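Local coordinates for protein Ent-copalyl diphosphate synthase (Streptomyces platensis, PDB 5BP8) that belongs to the class II terpene cyclase kind, a mainly helical bacterial protein with a region related to the C-terminal domain of squalene-hopene cyclases, at residues Q264-N269 with S307-A312; I259-Q264 with L285-A290; N352-E357 with T406-L411. All coordinates share one frame; numbering follows the deposited sequence.

Interaction 1 (Q264-N269 with S307-A312); sequences QAWVLN and SDDTAA
Apolar packing centres on Trp266 and Ala312. The methyl CB of Ala312 meets the six-membered part of the indole obliquely and comes within 3.2 Å of CZ3, a tight contact. It also lies 4.0 Å from CB of Ala265, where the two backbones approach most closely. The axes of the two short helical segments cross at 44° and are 9.8 Å apart.

Asp306, Ser307, Asp308 and Asp309 spell the DXDD signature of class II terpene cyclases, where helix 307-319 begins. Two of its carboxylates meet the same indole. OD2 of Asp308 sits in the ring plane at the edge, 3.7 Å from CZ2 of Trp266, with the carboxylate turned 83° from the ring. CG of Asp308 is anti to its backbone N, which turns the carboxyl group toward the indole edge. Its other oxygen, OD1, is hydrogen-bonded to His354 ND1. OD1 of Asp309 reaches CZ3 of Trp266 at 3.4 Å, from an oblique direction.

One hydrogen bond crosses the contact. Asn269 ND2 donates to Ala312 O at 3.1 Å, with an N-H...O angle of 159°. The acceptor lies close to the amide plane of Asn269. Trp266 NE1 has a weak hydrogen bond to Tyr404 OH.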
ATOM      1  N   GLN A 264      12.723  -4.425   0.556  1.00 18.20           N
ATOM      2  CA  GLN A 264      14.203  -4.445   0.608  1.00 19.10           C
ATOM      3  C   GLN A 264      14.764  -3.029   0.442  1.00 19.77           C
ATOM      4  O   GLN A 264      15.603  -2.605   1.241  1.00 20.81           O
ATOM      5  CB  GLN A 264      14.787  -5.377  -0.434  1.00 19.40           C
ATOM      6  CG  GLN A 264      14.555  -6.832  -0.096  1.00 20.19           C
ATOM      7  CD  GLN A 264      15.031  -7.818  -1.151  1.00 21.40           C
ATOM      8  OE1 GLN A 264      15.154  -7.508  -2.342  1.00 21.81           O
ATOM      9  NE2 GLN A 264      15.226  -9.054  -0.720  1.00 23.41           N
ATOM     10  N   ALA A 265      14.273  -2.299  -0.562  1.00 19.34           N
ATOM     11  CA  ALA A 265      14.774  -0.940  -0.824  1.00 20.75           C
ATOM     12  C   ALA A 265      14.431   0.039   0.292  1.00 21.97           C
ATOM     13  O   ALA A 265      15.263   0.850   0.714  1.00 21.40           O
ATOM     14  CB  ALA A 265      14.222  -0.432  -2.134  1.00 20.85           C
ATOM     15  N   TRP A 266      13.187  -0.021   0.762  1.00 22.12           N
ATOM     16  CA  TRP A 266      12.754   0.903   1.807  1.00 23.15           C
ATOM     17  C   TRP A 266      13.497   0.633   3.130  1.00 22.99           C
ATOM     18  O   TRP A 266      13.939   1.571   3.799  1.00 22.60           O
ATOM     19  CB  TRP A 266      11.223   0.893   1.987  1.00 23.66           C
ATOM     20  CG  TRP A 266      10.444   1.986   1.156  1.00 24.83           C
ATOM     21  CD1 TRP A 266       9.789   3.077   1.666  1.00 25.09           C
ATOM     22  CD2 TRP A 266      10.274   2.068  -0.294  1.00 25.48           C
ATOM     23  NE1 TRP A 266       9.207   3.808   0.655  1.00 25.13           N
ATOM     24  CE2 TRP A 266       9.482   3.224  -0.556  1.00 26.02           C
ATOM     25  CE3 TRP A 266      10.731   1.298  -1.381  1.00 24.20           C
ATOM     26  CZ2 TRP A 266       9.099   3.613  -1.874  1.00 25.81           C
ATOM     27  CZ3 TRP A 266      10.304   1.667  -2.712  1.00 25.93           C
ATOM     28  CH2 TRP A 266       9.518   2.817  -2.934  1.00 25.43           C
ATOM     29  N   VAL A 267      13.678  -0.635   3.478  1.00 22.90           N
ATOM     30  CA  VAL A 267      14.445  -0.995   4.653  1.00 24.42           C
ATOM     31  C   VAL A 267      15.884  -0.493   4.526  1.00 24.84           C
ATOM     32  O   VAL A 267      16.407   0.160   5.448  1.00 24.36           O
ATOM     33  CB  VAL A 267      14.441  -2.511   4.922  1.00 25.47           C
ATOM     34  CG1 VAL A 267      15.450  -2.852   6.006  1.00 27.97           C
ATOM     35  CG2 VAL A 267      13.048  -2.981   5.347  1.00 24.96           C
ATOM     36  N   LEU A 268      16.526  -0.785   3.394  1.00 23.96           N
ATOM     37  CA  LEU A 268      17.891  -0.311   3.188  1.00 25.08           C
ATOM     38  C   LEU A 268      18.011   1.215   3.209  1.00 24.44           C
ATOM     39  O   LEU A 268      18.947   1.762   3.817  1.00 25.45           O
ATOM     40  CB  LEU A 268      18.446  -0.871   1.884  1.00 25.41           C
ATOM     41  CG  LEU A 268      18.781  -2.354   1.909  1.00 26.62           C
ATOM     42  CD1 LEU A 268      19.029  -2.841   0.500  1.00 26.83           C
ATOM     43  CD2 LEU A 268      19.996  -2.576   2.812  1.00 28.10           C
ATOM     44  N   ASN A 269      17.067   1.926   2.590  1.00 23.76           N
ATOM     45  CA  ASN A 269      17.126   3.397   2.595  1.00 23.09           C
ATOM     46  C   ASN A 269      16.865   4.010   3.958  1.00 23.81           C
ATOM     47  O   ASN A 269      17.495   5.002   4.330  1.00 23.12           O
ATOM     48  CB  ASN A 269      16.211   4.026   1.532  1.00 22.75           C
ATOM     49  CG  ASN A 269      16.720   3.777   0.118  1.00 23.36           C
ATOM     50  OD1 ASN A 269      17.935   3.699  -0.126  1.00 22.90           O
ATOM     51  ND2 ASN A 269      15.793   3.631  -0.824  1.00 22.82           N
ATOM     52  N   SER A 307       8.535   3.785 -11.627  1.00 19.70           N
ATOM     53  CA  SER A 307       9.697   4.604 -11.340  1.00 20.14           C
ATOM     54  C   SER A 307       9.949   4.840  -9.852  1.00 20.61           C
ATOM     55  O   SER A 307      11.076   5.147  -9.463  1.00 21.03           O
ATOM     56  CB  SER A 307       9.626   5.947 -12.062  1.00 20.87           C
ATOM     57  OG  SER A 307       8.567   6.775 -11.624  1.00 20.42           O
ATOM     58  N   ASP A 308       8.915   4.714  -9.018  1.00 20.19           N
ATOM     59  CA  ASP A 308       9.108   4.919  -7.588  1.00 20.33           C
ATOM     60  C   ASP A 308       9.957   3.791  -7.035  1.00 19.07           C
ATOM     61  O   ASP A 308      10.990   4.035  -6.397  1.00 19.58           O
ATOM     62  CB  ASP A 308       7.768   5.041  -6.872  1.00 21.00           C
ATOM     63  CG  ASP A 308       7.896   5.515  -5.427  1.00 23.04           C
ATOM     64  OD1 ASP A 308       8.758   6.397  -5.144  1.00 22.82           O
ATOM     65  OD2 ASP A 308       7.073   5.025  -4.579  1.00 22.08           O
ATOM     66  N   ASP A 309       9.533   2.544  -7.275  1.00 19.18           N
ATOM     67  CA  ASP A 309      10.302   1.413  -6.871  1.00 18.90           C
ATOM     68  C   ASP A 309      11.683   1.396  -7.536  1.00 19.57           C
ATOM     69  O   ASP A 309      12.681   1.073  -6.878  1.00 19.05           O
ATOM     70  CB  ASP A 309       9.558   0.113  -7.177  1.00 19.32           C
ATOM     71  CG  ASP A 309       8.391  -0.100  -6.247  1.00 20.77           C
ATOM     72  OD1 ASP A 309       8.635  -0.151  -5.033  1.00 20.59           O
ATOM     73  OD2 ASP A 309       7.234  -0.167  -6.732  1.00 20.95           O
ATOM     74  N   THR A 310      11.730   1.770  -8.811  1.00 19.99           N
ATOM     75  CA  THR A 310      13.004   1.773  -9.549  1.00 20.06           C
ATOM     76  C   THR A 310      13.974   2.765  -8.887  1.00 20.56           C
ATOM     77  O   THR A 310      15.126   2.415  -8.617  1.00 20.71           O
ATOM     78  CB  THR A 310      12.790   2.114 -11.041  1.00 21.04           C
ATOM     79  OG1 THR A 310      12.002   1.086 -11.653  1.00 20.62           O
ATOM     80  CG2 THR A 310      14.128   2.178 -11.797  1.00 22.32           C
ATOM     81  N   ALA A 311      13.493   3.978  -8.612  1.00 20.70           N
ATOM     82  CA  ALA A 311      14.318   5.029  -7.993  1.00 21.23           C
ATOM     83  C   ALA A 311      14.771   4.606  -6.597  1.00 21.90           C
ATOM     84  O   ALA A 311      15.937   4.725  -6.258  1.00 21.70           O
ATOM     85  CB  ALA A 311      13.570   6.341  -7.941  1.00 21.53           C
ATOM     86  N   ALA A 312      13.858   4.049  -5.792  1.00 20.56           N
ATOM     87  CA  ALA A 312      14.220   3.607  -4.451  1.00 20.61           C
ATOM     88  C   ALA A 312      15.285   2.513  -4.488  1.00 21.05           C
ATOM     89  O   ALA A 312      16.169   2.465  -3.635  1.00 22.16           O
ATOM     90  CB  ALA A 312      13.003   3.085  -3.696  1.00 19.99           C
TER

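Interaction 2 (I259-Q264 with L285-A290); sequences IVYFEQ and LDSLEA
Ser287 and Gln264 carry the direct polar link. Ser287 OG donates to Gln264 OE1 at 2.7 Å and lies in the carbonyl plane, on a lone pair of OE1. OG of Ser287 is anti to its backbone N (chi1 169°), and the extended Gln264 chain carries CD toward it.

A second polar link runs through water. Water 1 is 2.6 Å from Tyr261 OH and donates to Ser287 O at 2.8 Å. Ser287 is therefore held by its hydroxyl and by its backbone carbonyl.

Two polar atoms meet the Tyr261 ring at its edge. Ser287 OG and Gln264 OE1 both lie near the ring plane, and the serine oxygen is 3.5 Å from Tyr261 CE1. A methyl of Val260, CG1, lies over one ring face, toward the rim.

Apolar contact comes from Leu288. Its CD2 touches Tyr261 CD1 at 3.9 Å, and the two side chains slide past each other in opposite directions. The same methyl packs against Gln264 CB and lies 3.4 Å from Gln264 OE1. Leu288 also touches Val313 and Leu317, so it also packs on helix 307-319.

The segment axes are 10.2 Å apart and point 129° from each other. Helices 260-274 and 282-291 are consecutive and joined by a short loop, so they form a helical hairpin. Such hairpins build the alpha-alpha barrels of the squalene-hopene cyclase relatives, which is consistent with this place in the fold.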
ATOM      1  N   ILE A 259       5.850  -8.218  -1.574  1.00 17.03           N
ATOM      2  CA  ILE A 259       6.307  -6.844  -1.801  1.00 17.26           C
ATOM      3  C   ILE A 259       7.846  -6.755  -1.677  1.00 18.51           C
ATOM      4  O   ILE A 259       8.405  -5.722  -1.313  1.00 18.35           O
ATOM      5  CB  ILE A 259       5.664  -5.856  -0.813  1.00 17.52           C
ATOM      6  CG1 ILE A 259       5.949  -6.224   0.652  1.00 18.09           C
ATOM      7  CG2 ILE A 259       4.178  -5.724  -1.076  1.00 17.91           C
ATOM      8  CD1 ILE A 259       5.783  -5.043   1.572  1.00 18.23           C
ATOM      9  N   VAL A 260       8.513  -7.866  -1.957  1.00 18.59           N
ATOM     10  CA  VAL A 260       9.947  -8.037  -1.630  1.00 19.15           C
ATOM     11  C   VAL A 260      10.864  -6.863  -2.039  1.00 19.50           C
ATOM     12  O   VAL A 260      11.639  -6.377  -1.221  1.00 18.97           O
ATOM     13  CB  VAL A 260      10.451  -9.399  -2.154  1.00 20.70           C
ATOM     14  CG1 VAL A 260      10.310  -9.553  -3.658  1.00 20.85           C
ATOM     15  CG2 VAL A 260      11.880  -9.665  -1.719  1.00 22.72           C
ATOM     16  N   TYR A 261      10.797  -6.403  -3.270  1.00 19.14           N
ATOM     17  CA  TYR A 261      11.712  -5.317  -3.696  1.00 19.10           C
ATOM     18  C   TYR A 261      11.418  -3.976  -3.042  1.00 19.72           C
ATOM     19  O   TYR A 261      12.339  -3.261  -2.595  1.00 19.44           O
ATOM     20  CB  TYR A 261      11.677  -5.172  -5.201  1.00 19.78           C
ATOM     21  CG  TYR A 261      12.073  -6.418  -5.998  1.00 20.00           C
ATOM     22  CD1 TYR A 261      13.104  -7.267  -5.564  1.00 21.51           C
ATOM     23  CD2 TYR A 261      11.483  -6.702  -7.224  1.00 19.94           C
ATOM     24  CE1 TYR A 261      13.494  -8.362  -6.313  1.00 21.16           C
ATOM     25  CE2 TYR A 261      11.861  -7.796  -7.967  1.00 20.66           C
ATOM     26  CZ  TYR A 261      12.886  -8.609  -7.527  1.00 21.06           C
ATOM     27  OH  TYR A 261      13.269  -9.709  -8.280  1.00 22.52           O
ATOM     28  N   PHE A 262      10.137  -3.615  -2.962  1.00 18.65           N
ATOM     29  CA  PHE A 262       9.709  -2.456  -2.174  1.00 19.71           C
ATOM     30  C   PHE A 262      10.259  -2.541  -0.738  1.00 18.78           C
ATOM     31  O   PHE A 262      10.895  -1.603  -0.235  1.00 18.82           O
ATOM     32  CB  PHE A 262       8.164  -2.388  -2.238  1.00 20.99           C
ATOM     33  CG  PHE A 262       7.510  -1.529  -1.183  1.00 22.32           C
ATOM     34  CD1 PHE A 262       7.938  -0.239  -0.910  1.00 24.98           C
ATOM     35  CD2 PHE A 262       6.409  -1.974  -0.521  1.00 26.39           C
ATOM     36  CE1 PHE A 262       7.292   0.556   0.051  1.00 25.24           C
ATOM     37  CE2 PHE A 262       5.762  -1.184   0.433  1.00 26.56           C
ATOM     38  CZ  PHE A 262       6.212   0.083   0.719  1.00 25.67           C
ATOM     39  N   GLU A 263      10.041  -3.668  -0.076  1.00 17.94           N
ATOM     40  CA  GLU A 263      10.491  -3.781   1.314  1.00 18.38           C
ATOM     41  C   GLU A 263      12.028  -3.697   1.425  1.00 18.60           C
ATOM     42  O   GLU A 263      12.557  -2.967   2.287  1.00 20.01           O
ATOM     43  CB  GLU A 263       9.982  -5.083   1.932  1.00 18.96           C
ATOM     44  CG  GLU A 263      10.556  -5.328   3.323  1.00 19.99           C
ATOM     45  CD  GLU A 263       9.856  -6.463   4.017  1.00 20.72           C
ATOM     46  OE1 GLU A 263      10.553  -7.441   4.321  1.00 22.11           O
ATOM     47  OE2 GLU A 263       8.626  -6.350   4.276  1.00 19.91           O
ATOM     48  N   GLN A 264      12.723  -4.425   0.556  1.00 18.20           N
ATOM     49  CA  GLN A 264      14.203  -4.445   0.608  1.00 19.10           C
ATOM     50  C   GLN A 264      14.764  -3.029   0.442  1.00 19.77           C
ATOM     51  O   GLN A 264      15.603  -2.605   1.241  1.00 20.81           O
ATOM     52  CB  GLN A 264      14.787  -5.377  -0.434  1.00 19.40           C
ATOM     53  CG  GLN A 264      14.555  -6.832  -0.096  1.00 20.19           C
ATOM     54  CD  GLN A 264      15.031  -7.818  -1.151  1.00 21.40           C
ATOM     55  OE1 GLN A 264      15.154  -7.508  -2.342  1.00 21.81           O
ATOM     56  NE2 GLN A 264      15.226  -9.054  -0.720  1.00 23.41           N
ATOM     57  N   LEU A 285      21.201  -7.089  -1.460  1.00 28.95           N
ATOM     58  CA  LEU A 285      21.692  -6.315  -2.580  1.00 29.39           C
ATOM     59  C   LEU A 285      21.657  -7.181  -3.827  1.00 29.12           C
ATOM     60  O   LEU A 285      21.314  -6.691  -4.909  1.00 29.09           O
ATOM     61  CB  LEU A 285      23.106  -5.776  -2.314  1.00 31.07           C
ATOM     62  CG  LEU A 285      23.335  -4.999  -1.014  1.00 31.78           C
ATOM     63  CD1 LEU A 285      24.789  -4.577  -0.848  1.00 33.58           C
ATOM     64  CD2 LEU A 285      22.441  -3.783  -0.949  1.00 33.37           C
ATOM     65  N   ASP A 286      21.977  -8.469  -3.685  1.00 28.78           N
ATOM     66  CA  ASP A 286      21.860  -9.404  -4.819  1.00 29.36           C
ATOM     67  C   ASP A 286      20.442  -9.545  -5.365  1.00 28.42           C
ATOM     68  O   ASP A 286      20.266  -9.600  -6.590  1.00 27.74           O
ATOM     69  CB  ASP A 286      22.364 -10.801  -4.457  1.00 30.59           C
ATOM     70  CG  ASP A 286      23.860 -10.847  -4.189  1.00 31.49           C
ATOM     71  OD1 ASP A 286      24.611  -9.943  -4.603  1.00 30.91           O
ATOM     72  OD2 ASP A 286      24.265 -11.831  -3.552  1.00 33.59           O
ATOM     73  N   SER A 287      19.456  -9.648  -4.465  1.00 26.09           N
ATOM     74  CA  SER A 287      18.015  -9.716  -4.848  1.00 26.08           C
ATOM     75  C   SER A 287      17.643  -8.497  -5.674  1.00 24.63           C
ATOM     76  O   SER A 287      17.056  -8.606  -6.739  1.00 25.50           O
ATOM     77  CB  SER A 287      17.122  -9.761  -3.595  1.00 25.91           C
ATOM     78  OG  SER A 287      15.750  -9.570  -3.914  1.00 23.90           O
ATOM     79  N   LEU A 288      17.997  -7.324  -5.177  1.00 25.23           N
ATOM     80  CA  LEU A 288      17.662  -6.094  -5.883  1.00 24.69           C
ATOM     81  C   LEU A 288      18.354  -5.996  -7.234  1.00 26.72           C
ATOM     82  O   LEU A 288      17.722  -5.653  -8.222  1.00 25.23           O
ATOM     83  CB  LEU A 288      17.993  -4.878  -5.035  1.00 24.44           C
ATOM     84  CG  LEU A 288      17.119  -4.647  -3.794  1.00 24.05           C
ATOM     85  CD1 LEU A 288      17.516  -3.323  -3.180  1.00 24.91           C
ATOM     86  CD2 LEU A 288      15.626  -4.653  -4.133  1.00 23.94           C
ATOM     87  N   GLU A 289      19.653  -6.299  -7.298  1.00 27.17           N
ATOM     88  CA  GLU A 289      20.349  -6.272  -8.599  1.00 29.76           C
ATOM     89  C   GLU A 289      19.790  -7.241  -9.634  1.00 29.69           C
ATOM     90  O   GLU A 289      19.668  -6.900 -10.822  1.00 31.20           O
ATOM     91  CB  GLU A 289      21.852  -6.537  -8.409  1.00 31.87           C
ATOM     92  CG  GLU A 289      22.623  -5.280  -8.168  1.00 33.40           C
ATOM     93  CD  GLU A 289      24.134  -5.488  -8.164  1.00 34.51           C
ATOM     94  OE1 GLU A 289      24.617  -6.618  -7.883  1.00 32.75           O
ATOM     95  OE2 GLU A 289      24.816  -4.490  -8.432  1.00 35.01           O
ATOM     96  N   ALA A 290      19.459  -8.446  -9.198  1.00 29.08           N
ATOM     97  CA  ALA A 290      18.868  -9.436 -10.071  1.00 30.01           C
ATOM     98  C   ALA A 290      17.528  -8.960 -10.586  1.00 30.42           C
ATOM     99  O   ALA A 290      17.164  -9.280 -11.695  1.00 31.69           O
ATOM    100  CB  ALA A 290      18.698 -10.765  -9.352  1.00 31.23           C
TER
HETATM  101  O   HOH W   1      15.624 -10.756  -7.692  1.00 29.14           O

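Interaction 3 (N352-E357 with T406-L411); sequences NAHILE and TACCAL
Ala353 and His354 pack against Cys408 and Cys409 in a buried contact between helices 349-365 and 402-416. Both lie in the region related to the C-terminal domain of squalene-hopene cyclases. The segments run roughly parallel, at 33°, with their axes 8.6 Å apart.

The small side chain of Ala353 permits this close approach. Its CB points at the other helix and meets the backbone carbonyl, 3.5 Å from Cys408 O. CB of Cys408 and SG of Cys409 lie a little farther from the same methyl. The CA atoms of Ala353 and Cys409 are 5.1 Å apart.

His354 meets sulfur. Cys408 SG is 3.4 Å from His354 NE2 and approaches the ring obliquely, 62° off its normal. CB of Cys408 points toward the other helix, and with SG anti to the carbonyl carbon (chi1 -73°) the sulfur lies beside the imidazole. On its other nitrogen, His354 ND1 is hydrogen-bonded to Asp308. Trp266 also meets the imidazole, with the ring planes nearly perpendicular.

No direct hydrogen bond joins the segments. Water takes that part. Glu357 OE2 accepts from two waters, which link it to carbonyls one turn apart. Water 2 donates to Cys408 O at 2.7 Å, but its bond to Glu357 OE2 is weak. Water 3 donates to Glu357 OE2 at 2.7 Å and to Leu411 O at 3.0 Å. OE2 of this buried carboxylate thus has water donors.

Helix 370-386 intervenes in the chain and packs on the same pair through Ile355, Leu356 and Cys409. Near-parallel helices separated by one intervening helix are consistent with neighbours in the same ring of an alpha-alpha barrel, and His354 ties this pair to an aspartate of the DXDD signature.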
ATOM      1  N   ASN A 352       8.497  11.485  -7.454  1.00 21.37           N
ATOM      2  CA  ASN A 352       9.452  12.502  -7.892  1.00 22.32           C
ATOM      3  C   ASN A 352      10.517  12.789  -6.855  1.00 23.21           C
ATOM      4  O   ASN A 352      11.693  12.925  -7.209  1.00 22.44           O
ATOM      5  CB  ASN A 352       8.728  13.756  -8.352  1.00 23.43           C
ATOM      6  CG  ASN A 352       8.196  13.616  -9.767  1.00 25.55           C
ATOM      7  OD1 ASN A 352       8.866  14.007 -10.753  1.00 26.91           O
ATOM      8  ND2 ASN A 352       7.018  13.022  -9.898  1.00 25.52           N
ATOM      9  N   ALA A 353      10.126  12.848  -5.575  1.00 21.31           N
ATOM     10  CA  ALA A 353      11.109  12.888  -4.480  1.00 21.73           C
ATOM     11  C   ALA A 353      12.117  11.748  -4.549  1.00 21.53           C
ATOM     12  O   ALA A 353      13.336  11.978  -4.422  1.00 21.86           O
ATOM     13  CB  ALA A 353      10.419  12.902  -3.115  1.00 20.83           C
ATOM     14  N   HIS A 354      11.641  10.510  -4.748  1.00 20.10           N
ATOM     15  CA  HIS A 354      12.533   9.373  -4.770  1.00 20.54           C
ATOM     16  C   HIS A 354      13.454   9.382  -6.015  1.00 20.81           C
ATOM     17  O   HIS A 354      14.630   8.993  -5.939  1.00 21.41           O
ATOM     18  CB  HIS A 354      11.728   8.059  -4.594  1.00 21.48           C
ATOM     19  CG  HIS A 354      11.081   7.960  -3.247  1.00 22.58           C
ATOM     20  ND1 HIS A 354       9.899   7.279  -3.016  1.00 23.02           N
ATOM     21  CD2 HIS A 354      11.448   8.485  -2.057  1.00 23.82           C
ATOM     22  CE1 HIS A 354       9.569   7.403  -1.745  1.00 23.16           C
ATOM     23  NE2 HIS A 354      10.485   8.136  -1.141  1.00 23.80           N
ATOM     24  N   ILE A 355      12.936   9.885  -7.121  1.00 20.45           N
ATOM     25  CA  ILE A 355      13.737  10.060  -8.324  1.00 21.75           C
ATOM     26  C   ILE A 355      14.800  11.136  -8.101  1.00 22.39           C
ATOM     27  O   ILE A 355      15.949  10.956  -8.505  1.00 24.86           O
ATOM     28  CB  ILE A 355      12.858  10.351  -9.552  1.00 21.37           C
ATOM     29  CG1 ILE A 355      12.062   9.083  -9.866  1.00 20.57           C
ATOM     30  CG2 ILE A 355      13.703  10.666 -10.790  1.00 21.41           C
ATOM     31  CD1 ILE A 355      10.901   9.295 -10.779  1.00 21.28           C
ATOM     32  N   LEU A 356      14.434  12.202  -7.419  1.00 22.70           N
ATOM     33  CA  LEU A 356      15.425  13.228  -7.059  1.00 23.87           C
ATOM     34  C   LEU A 356      16.568  12.635  -6.239  1.00 25.24           C
ATOM     35  O   LEU A 356      17.756  12.950  -6.486  1.00 25.22           O
ATOM     36  CB  LEU A 356      14.767  14.392  -6.348  1.00 23.97           C
ATOM     37  CG  LEU A 356      15.681  15.517  -5.851  1.00 24.15           C
ATOM     38  CD1 LEU A 356      16.457  16.099  -7.010  1.00 25.42           C
ATOM     39  CD2 LEU A 356      14.903  16.606  -5.176  1.00 24.17           C
ATOM     40  N   GLU A 357      16.245  11.759  -5.284  1.00 24.04           N
ATOM     41  CA  GLU A 357      17.276  11.091  -4.506  1.00 24.93           C
ATOM     42  C   GLU A 357      18.152  10.177  -5.362  1.00 26.07           C
ATOM     43  O   GLU A 357      19.379  10.213  -5.230  1.00 26.25           O
ATOM     44  CB  GLU A 357      16.700  10.310  -3.335  1.00 26.24           C
ATOM     45  CG  GLU A 357      15.938  11.197  -2.345  1.00 26.20           C
ATOM     46  CD  GLU A 357      15.320  10.403  -1.215  1.00 28.34           C
ATOM     47  OE1 GLU A 357      14.783   9.282  -1.495  1.00 28.31           O
ATOM     48  OE2 GLU A 357      15.382  10.894  -0.059  1.00 29.88           O
ATOM     49  N   THR A 406       5.004  14.460   2.992  1.00 20.45           N
ATOM     50  CA  THR A 406       5.802  15.621   3.411  1.00 21.38           C
ATOM     51  C   THR A 406       7.234  15.214   3.773  1.00 21.86           C
ATOM     52  O   THR A 406       8.201  15.914   3.417  1.00 23.62           O
ATOM     53  CB  THR A 406       5.127  16.358   4.580  1.00 20.94           C
ATOM     54  OG1 THR A 406       3.797  16.733   4.187  1.00 19.75           O
ATOM     55  CG2 THR A 406       5.898  17.648   4.926  1.00 21.45           C
ATOM     56  N   ALA A 407       7.387  14.088   4.460  1.00 21.28           N
ATOM     57  CA  ALA A 407       8.711  13.581   4.760  1.00 22.19           C
ATOM     58  C   ALA A 407       9.467  13.258   3.482  1.00 22.93           C
ATOM     59  O   ALA A 407      10.640  13.683   3.343  1.00 22.13           O
ATOM     60  CB  ALA A 407       8.662  12.353   5.634  1.00 22.13           C
ATOM     61  N   CYS A 408       8.830  12.536   2.556  1.00 21.04           N
ATOM     62  CA  CYS A 408       9.512  12.150   1.304  1.00 22.36           C
ATOM     63  C   CYS A 408      10.071  13.400   0.581  1.00 22.79           C
ATOM     64  O   CYS A 408      11.246  13.436   0.207  1.00 23.80           O
ATOM     65  CB  CYS A 408       8.594  11.410   0.355  1.00 21.33           C
ATOM     66  SG  CYS A 408       8.228   9.706   0.898  1.00 22.69           S
ATOM     67  N   CYS A 409       9.214  14.386   0.374  1.00 22.18           N
ATOM     68  CA  CYS A 409       9.541  15.549  -0.441  1.00 23.94           C
ATOM     69  C   CYS A 409      10.518  16.465   0.237  1.00 24.36           C
ATOM     70  O   CYS A 409      11.487  16.914  -0.399  1.00 24.03           O
ATOM     71  CB  CYS A 409       8.272  16.309  -0.818  1.00 23.85           C
ATOM     72  SG  CYS A 409       7.222  15.350  -1.912  1.00 25.18           S
ATOM     73  N   ALA A 410      10.301  16.748   1.517  1.00 23.83           N
ATOM     74  CA  ALA A 410      11.224  17.649   2.246  1.00 25.44           C
ATOM     75  C   ALA A 410      12.608  17.029   2.405  1.00 26.34           C
ATOM     76  O   ALA A 410      13.616  17.745   2.327  1.00 25.33           O
ATOM     77  CB  ALA A 410      10.671  18.024   3.599  1.00 25.83           C
ATOM     78  N   LEU A 411      12.674  15.719   2.634  1.00 25.57           N
ATOM     79  CA  LEU A 411      13.970  15.071   2.839  1.00 26.13           C
ATOM     80  C   LEU A 411      14.770  14.952   1.549  1.00 27.09           C
ATOM     81  O   LEU A 411      15.996  15.046   1.581  1.00 27.84           O
ATOM     82  CB  LEU A 411      13.812  13.684   3.471  1.00 26.81           C
ATOM     83  CG  LEU A 411      13.387  13.750   4.953  1.00 28.37           C
ATOM     84  CD1 LEU A 411      12.966  12.373   5.455  1.00 30.14           C
ATOM     85  CD2 LEU A 411      14.484  14.386   5.802  1.00 30.97           C
TER
HETATM   86  O   HOH W   2      12.718  11.162   0.459  1.00 29.72           O
HETATM   87  O   HOH W   3      17.415  12.517   0.758  1.00 30.65           O

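Overall arrangement
All three interactions are largely buried. All six touching residues of interaction 3 are buried, while interactions 1 and 2 each include partly exposed ones. Interactions 1 and 2 share helix 260-274 and Gln264. Interaction 2 pairs consecutive helices at a steep angle. Interactions 1 and 3 pair helices running in the same general direction, at 44° and 33°, with one helix between them in the chain. Interaction 1 sets an indole against a methyl and two carboxylates, with one side-chain to backbone bond. Interaction 2 uses a side-chain hydrogen bond and one water. Interaction 3 has sulfur and two waters but no direct bond. Interactions 1 and 3 meet through Asp308 and His354; interactions 2 and 3 do not touch.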